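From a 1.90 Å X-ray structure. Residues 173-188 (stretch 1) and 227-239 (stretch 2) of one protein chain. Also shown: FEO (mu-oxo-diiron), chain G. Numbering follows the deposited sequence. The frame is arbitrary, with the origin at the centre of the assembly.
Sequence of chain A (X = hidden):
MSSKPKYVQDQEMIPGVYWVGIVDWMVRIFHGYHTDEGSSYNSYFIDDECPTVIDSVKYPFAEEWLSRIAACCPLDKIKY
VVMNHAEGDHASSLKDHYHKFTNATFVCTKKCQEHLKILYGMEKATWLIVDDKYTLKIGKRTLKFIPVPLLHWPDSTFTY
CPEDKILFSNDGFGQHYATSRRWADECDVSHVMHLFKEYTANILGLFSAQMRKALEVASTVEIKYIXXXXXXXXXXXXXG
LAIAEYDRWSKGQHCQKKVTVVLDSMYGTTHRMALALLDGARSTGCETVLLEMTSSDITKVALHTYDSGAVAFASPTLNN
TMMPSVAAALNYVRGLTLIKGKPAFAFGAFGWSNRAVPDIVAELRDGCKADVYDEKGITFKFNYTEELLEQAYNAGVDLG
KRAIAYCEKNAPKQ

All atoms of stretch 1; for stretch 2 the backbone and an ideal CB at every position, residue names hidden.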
# COMPACT_ATOMS: atom_id res chain seq x y z
N PHE A 173 6.97 4.22 28.79
CA PHE A 173 7.16 2.76 28.79
C PHE A 173 6.23 2.04 27.82
O PHE A 173 6.13 0.81 27.85
CB PHE A 173 7.06 2.14 30.19
CG PHE A 173 8.14 2.60 31.12
CD1 PHE A 173 7.97 3.78 31.87
CD2 PHE A 173 9.33 1.90 31.22
CE1 PHE A 173 9.00 4.24 32.72
CE2 PHE A 173 10.37 2.34 32.07
CZ PHE A 173 10.19 3.51 32.81
N GLY A 174 5.58 2.81 26.94
CA GLY A 174 4.63 2.26 26.00
C GLY A 174 5.25 1.60 24.78
O GLY A 174 6.43 1.85 24.44
N GLN A 175 4.44 0.77 24.10
CA GLN A 175 4.81 0.30 22.77
C GLN A 175 3.49 0.15 22.00
O GLN A 175 2.45 -0.23 22.56
CB GLN A 175 5.55 -1.06 22.77
CG GLN A 175 6.14 -1.54 24.13
CD GLN A 175 5.05 -2.04 25.09
OE1 GLN A 175 4.23 -2.89 24.74
NE2 GLN A 175 5.07 -1.53 26.31
N HIS A 176 3.56 0.46 20.71
CA HIS A 176 2.40 0.25 19.84
C HIS A 176 2.38 -1.23 19.48
O HIS A 176 3.02 -1.70 18.51
CB HIS A 176 2.46 1.18 18.61
CG HIS A 176 2.25 2.62 18.95
ND1 HIS A 176 1.16 3.07 19.67
CD2 HIS A 176 2.98 3.71 18.63
CE1 HIS A 176 1.25 4.39 19.79
NE2 HIS A 176 2.34 4.80 19.16
N TYR A 177 1.69 -1.97 20.34
CA TYR A 177 1.67 -3.43 20.23
C TYR A 177 0.29 -3.97 20.61
O TYR A 177 -0.10 -3.86 21.78
CB TYR A 177 2.77 -4.02 21.14
CG TYR A 177 2.93 -5.53 21.09
CD1 TYR A 177 2.75 -6.24 19.90
CD2 TYR A 177 3.27 -6.25 22.25
CE1 TYR A 177 2.92 -7.65 19.87
CE2 TYR A 177 3.45 -7.62 22.21
CZ TYR A 177 3.27 -8.32 21.04
OH TYR A 177 3.45 -9.68 21.04
N ALA A 178 -0.46 -4.48 19.63
CA ALA A 178 -1.76 -5.09 19.90
C ALA A 178 -1.56 -6.58 20.24
O ALA A 178 -1.05 -7.33 19.41
CB ALA A 178 -2.75 -4.95 18.68
N THR A 179 -2.03 -6.98 21.42
CA THR A 179 -1.91 -8.36 21.92
C THR A 179 -2.98 -8.59 22.99
O THR A 179 -3.47 -7.62 23.58
CB THR A 179 -0.47 -8.67 22.46
OG1 THR A 179 -0.46 -9.95 23.09
CG2 THR A 179 0.03 -7.59 23.46
N SER A 180 -3.34 -9.85 23.22
CA SER A 180 -4.27 -10.16 24.29
C SER A 180 -3.51 -10.24 25.62
O SER A 180 -4.13 -10.24 26.69
CB SER A 180 -5.02 -11.48 24.01
OG SER A 180 -4.13 -12.58 24.00
N ARG A 181 -2.18 -10.27 25.54
CA ARG A 181 -1.32 -10.33 26.73
C ARG A 181 -1.23 -8.94 27.36
O ARG A 181 -1.07 -7.97 26.66
CB ARG A 181 0.11 -10.79 26.36
CG ARG A 181 0.34 -12.31 26.28
CD ARG A 181 -0.28 -13.00 25.06
NE ARG A 181 0.13 -14.41 24.97
CZ ARG A 181 1.22 -14.84 24.33
NH1 ARG A 181 2.03 -13.99 23.69
NH2 ARG A 181 1.52 -16.14 24.33
N ARG A 182 -1.27 -8.87 28.69
CA ARG A 182 -1.12 -7.59 29.37
C ARG A 182 0.27 -7.31 29.88
O ARG A 182 0.58 -6.17 30.21
CB ARG A 182 -2.18 -7.42 30.48
CG ARG A 182 -3.63 -7.60 29.98
CD ARG A 182 -4.04 -6.51 28.91
NE ARG A 182 -5.24 -7.03 28.22
CZ ARG A 182 -5.41 -7.12 26.92
NH1 ARG A 182 -4.49 -6.63 26.05
NH2 ARG A 182 -6.54 -7.68 26.48
N TRP A 183 1.11 -8.34 29.97
CA TRP A 183 2.44 -8.18 30.55
C TRP A 183 3.54 -8.56 29.57
O TRP A 183 3.41 -9.53 28.83
CB TRP A 183 2.61 -9.07 31.77
CG TRP A 183 1.67 -8.83 32.90
CD1 TRP A 183 0.59 -9.59 33.24
CD2 TRP A 183 1.77 -7.79 33.88
NE1 TRP A 183 -0.00 -9.08 34.38
CE2 TRP A 183 0.71 -7.99 34.80
CE3 TRP A 183 2.64 -6.71 34.06
CZ2 TRP A 183 0.49 -7.13 35.89
CZ3 TRP A 183 2.44 -5.85 35.17
CH2 TRP A 183 1.36 -6.08 36.06
N ALA A 184 4.65 -7.83 29.64
CA ALA A 184 5.79 -8.02 28.74
C ALA A 184 6.35 -9.45 28.84
O ALA A 184 6.67 -10.09 27.82
CB ALA A 184 6.89 -6.98 29.06
N ASP A 185 6.40 -9.97 30.07
CA ASP A 185 6.99 -11.28 30.36
C ASP A 185 6.16 -12.44 29.79
O ASP A 185 6.68 -13.55 29.59
CB ASP A 185 7.20 -11.42 31.89
CG ASP A 185 5.93 -11.19 32.68
OD1 ASP A 185 5.17 -12.15 32.89
OD2 ASP A 185 5.65 -10.04 33.08
N GLU A 186 4.88 -12.20 29.52
CA GLU A 186 4.05 -13.17 28.82
C GLU A 186 4.25 -13.21 27.31
O GLU A 186 3.71 -14.08 26.64
CB GLU A 186 2.57 -12.94 29.12
CG GLU A 186 2.25 -12.96 30.62
CD GLU A 186 0.87 -12.46 30.93
OE1 GLU A 186 0.42 -11.49 30.28
OE2 GLU A 186 0.22 -13.04 31.83
N CYS A 187 5.02 -12.25 26.78
CA CYS A 187 5.31 -12.14 25.35
C CYS A 187 6.74 -12.57 25.12
O CYS A 187 7.40 -13.03 26.06
CB CYS A 187 5.12 -10.69 24.91
SG CYS A 187 3.45 -10.10 25.21
N ASP A 188 7.25 -12.43 23.89
CA ASP A 188 8.72 -12.49 23.71
C ASP A 188 9.25 -11.15 24.16
O ASP A 188 8.99 -10.15 23.49
CB ASP A 188 9.16 -12.75 22.25
CG ASP A 188 8.89 -14.17 21.82
OD1 ASP A 188 8.98 -15.09 22.67
OD2 ASP A 188 8.55 -14.37 20.64
N UNK A 227 2.45 0.24 34.71
CA UNK A 227 1.29 0.02 33.85
C UNK A 227 1.23 1.16 32.85
O UNK A 227 0.93 2.30 33.19
CB UNK A 227 -0.00 -0.07 34.66
N UNK A 228 1.54 0.85 31.60
CA UNK A 228 1.64 1.85 30.56
C UNK A 228 0.29 2.00 29.84
O UNK A 228 -0.55 1.13 29.93
CB UNK A 228 2.75 1.48 29.57
N UNK A 229 0.11 3.09 29.11
CA UNK A 229 -1.13 3.34 28.33
C UNK A 229 -1.08 2.79 26.89
O UNK A 229 -2.09 2.82 26.19
CB UNK A 229 -1.40 4.84 28.28
N UNK A 230 0.06 2.25 26.47
CA UNK A 230 0.16 1.56 25.16
C UNK A 230 0.85 0.20 25.30
O UNK A 230 1.94 0.11 25.90
CB UNK A 230 0.93 2.42 24.16
N UNK A 231 0.21 -0.84 24.77
CA UNK A 231 0.88 -2.13 24.65
C UNK A 231 0.89 -2.87 25.98
O UNK A 231 -0.10 -2.83 26.71
CB UNK A 231 2.31 -1.94 24.14
N UNK A 232 2.01 -3.53 26.28
CA UNK A 232 2.09 -4.35 27.48
C UNK A 232 2.71 -3.57 28.64
O UNK A 232 3.40 -2.55 28.45
CB UNK A 232 2.90 -5.62 27.20
N UNK A 233 2.44 -4.07 29.84
CA UNK A 233 2.94 -3.47 31.07
C UNK A 233 4.10 -4.29 31.62
O UNK A 233 4.41 -5.39 31.12
CB UNK A 233 1.82 -3.36 32.11
N UNK A 234 4.74 -3.76 32.66
CA UNK A 234 6.05 -4.21 33.08
C UNK A 234 6.08 -4.62 34.56
O UNK A 234 5.51 -3.93 35.45
CB UNK A 234 7.08 -3.11 32.82
N UNK A 235 6.78 -5.71 34.81
CA UNK A 235 7.07 -6.18 36.15
C UNK A 235 8.38 -7.02 36.16
O UNK A 235 8.92 -7.29 35.17
CB UNK A 235 5.89 -7.00 36.68
N UNK A 236 8.85 -7.37 37.33
CA UNK A 236 10.06 -8.13 37.47
C UNK A 236 11.28 -7.75 36.67
O UNK A 236 11.54 -6.61 36.43
CB UNK A 236 9.73 -9.59 37.14
N UNK A 237 11.98 -8.76 36.20
CA UNK A 237 13.15 -8.58 35.37
C UNK A 237 12.90 -7.76 34.11
O UNK A 237 13.73 -6.94 33.77
CB UNK A 237 13.71 -9.95 34.98
N UNK A 238 11.80 -8.04 33.41
CA UNK A 238 11.55 -7.31 32.17
C UNK A 238 11.42 -5.81 32.43
O UNK A 238 11.86 -4.99 31.62
CB UNK A 238 10.29 -7.84 31.49
N UNK A 239 10.81 -5.47 33.56
CA UNK A 239 10.73 -4.08 33.99
C UNK A 239 12.12 -3.43 34.15
O UNK A 239 12.31 -2.27 33.76
CB UNK A 239 9.96 -4.00 35.31
FE1 FEO G . -0.42 7.81 23.51
FE2 FEO G . 0.84 11.03 23.62
O FEO G . -0.67 9.64 23.51

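At 227 CA-to-CB points away and no atom of stretch 1 lies within 5.5 Å of the ideal CB, so stretch 1 sets little limit here and many side chains would suit. Leu227 bends back, its CD2 3.7 Å from Trp183 CH2.

The ideal CB at 228 points toward stretch 1, 3.9 Å from Phe173 O and 4.1 Å from Gly174 N, which leaves room for something small, polar or not. Ser228 places OG 3.1 Å from Gly174 CA. Position 229 points away and is unconstrained; it is Ala229.

At 230 the ideal CB lies 3.5 Å from Gln175 O and 4.5 Å from His176 ND1, with the diiron group beyond. A metal ligand long enough to reach FE1, such as His or perhaps Glu, would suit. His230 binds FE1 through NE2 at 2.1 Å, and its ring face receives the edge of His176 (centroids 4.8 Å apart, planes at 64°).

Position 231 has phi 79° and psi -140°, and an ideal CB would sit 2.2 Å from Gln175 OE1, a clash. Both observations select glycine. Gly231 brings CA 3.5 Å from Tyr177 O.

The CB at 232 points toward stretch 1, 3.7 Å from Ala184 N, with Thr179 CG2, Cys187 SG and the Tyr177 ring nearby; Val, Ile or Leu would fit. Val232 sets CG1 3.6 Å from Thr179 CG2 and CG2 3.8 Å from Ala184 CB. Whatever the side chain at 232, the backbone there meets the Gln175 amide: Val232 N donates to Gln175 OE1 (2.8 Å), and Val232 O accepts from Gln175 NE2 (2.9 Å).

At 233 CB points sideways, 3.6 Å from Arg182 O, favouring a small residue. Ser233 donates from N to Arg182 O (2.8 Å) and accepts at O from Ala184 N (2.9 Å), forming a single beta bridge with Trp183, which lies between them; OG lies 2.7 Å from water 2, within hydrogen-bonding geometry.

CB at 234 points away, yet a long side chain could return to the methyl of Ala184 and to Phe173 O. A large side chain with a donor at its end, Trp for one, could do both. Trp234 NE1 donates to Phe173 O (2.9 Å), while Ala184 CB lies over its six-membered ring, 4.0 Å from the centroid.

At 235 CB faces Trp183 CZ3 (3.9 Å) and Asp185 OD2 (4.7 Å): an aromatic surface beside a carboxylate calls for Arg or Lys. Arg235 lays its guanidinium flat on Trp183 (planes at 2°), and bonds NE to Asp185 OD2 (2.8 Å) and NH2 to Asp185 OD1 (2.9 Å), a salt bridge.

Phi 45° at 236 favours glycine: Gly236. At 237 and 239 CB points sideways and no atom of stretch 1 lies within 5.5 Å of the ideal CB, so many residues would do; they are Asp237 and Met239. At 238 CB lies 4.3 Å from Ala184 CB, suiting a small apolar residue, here Ala238.

Stretch 2 (227-239) LSAHGVSWRGDAM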
# COMPACT_ATOMS: atom_id res chain seq x y z
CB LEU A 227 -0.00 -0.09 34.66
CG LEU A 227 -0.10 -1.10 35.83
CD1 LEU A 227 -1.56 -1.29 36.25
CD2 LEU A 227 0.61 -2.43 35.66
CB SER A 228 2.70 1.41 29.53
OG SER A 228 2.80 2.38 28.49
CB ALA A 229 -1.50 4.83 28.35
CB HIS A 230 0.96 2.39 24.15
CG HIS A 230 0.28 3.65 23.71
ND1 HIS A 230 -0.87 3.66 22.97
CD2 HIS A 230 0.62 4.94 23.90
CE1 HIS A 230 -1.23 4.91 22.73
NE2 HIS A 230 -0.33 5.71 23.29
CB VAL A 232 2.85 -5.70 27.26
CG1 VAL A 232 2.12 -6.55 26.24
CG2 VAL A 232 4.29 -5.45 26.83
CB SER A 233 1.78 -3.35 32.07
OG SER A 233 0.89 -2.36 31.61
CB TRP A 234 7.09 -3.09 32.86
CG TRP A 234 7.17 -2.59 31.45
CD1 TRP A 234 6.48 -1.53 30.89
CD2 TRP A 234 7.98 -3.14 30.40
NE1 TRP A 234 6.80 -1.41 29.56
CE2 TRP A 234 7.72 -2.38 29.23
CE3 TRP A 234 8.89 -4.21 30.34
CZ2 TRP A 234 8.36 -2.64 28.02
CZ3 TRP A 234 9.52 -4.48 29.10
CH2 TRP A 234 9.25 -3.69 27.97
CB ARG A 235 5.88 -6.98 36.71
CG ARG A 235 5.71 -8.33 36.04
CD ARG A 235 4.42 -9.02 36.30
NE ARG A 235 4.12 -10.12 35.42
CZ ARG A 235 3.09 -10.92 35.56
NH1 ARG A 235 2.26 -10.78 36.54
NH2 ARG A 235 2.89 -11.87 34.73
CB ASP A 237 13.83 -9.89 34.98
CG ASP A 237 14.32 -10.69 36.18
OD1 ASP A 237 14.67 -10.11 37.18
OD2 ASP A 237 14.36 -11.88 36.08
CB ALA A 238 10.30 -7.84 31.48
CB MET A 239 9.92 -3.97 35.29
CG MET A 239 9.72 -2.51 35.78
SD MET A 239 8.84 -2.46 37.36
CE MET A 239 9.86 -3.47 38.45
O HOH W 1 -1.84 -5.42 26.08
O HOH W 2 -0.87 -3.63 29.98
O HOH W 3 6.87 -7.80 32.70
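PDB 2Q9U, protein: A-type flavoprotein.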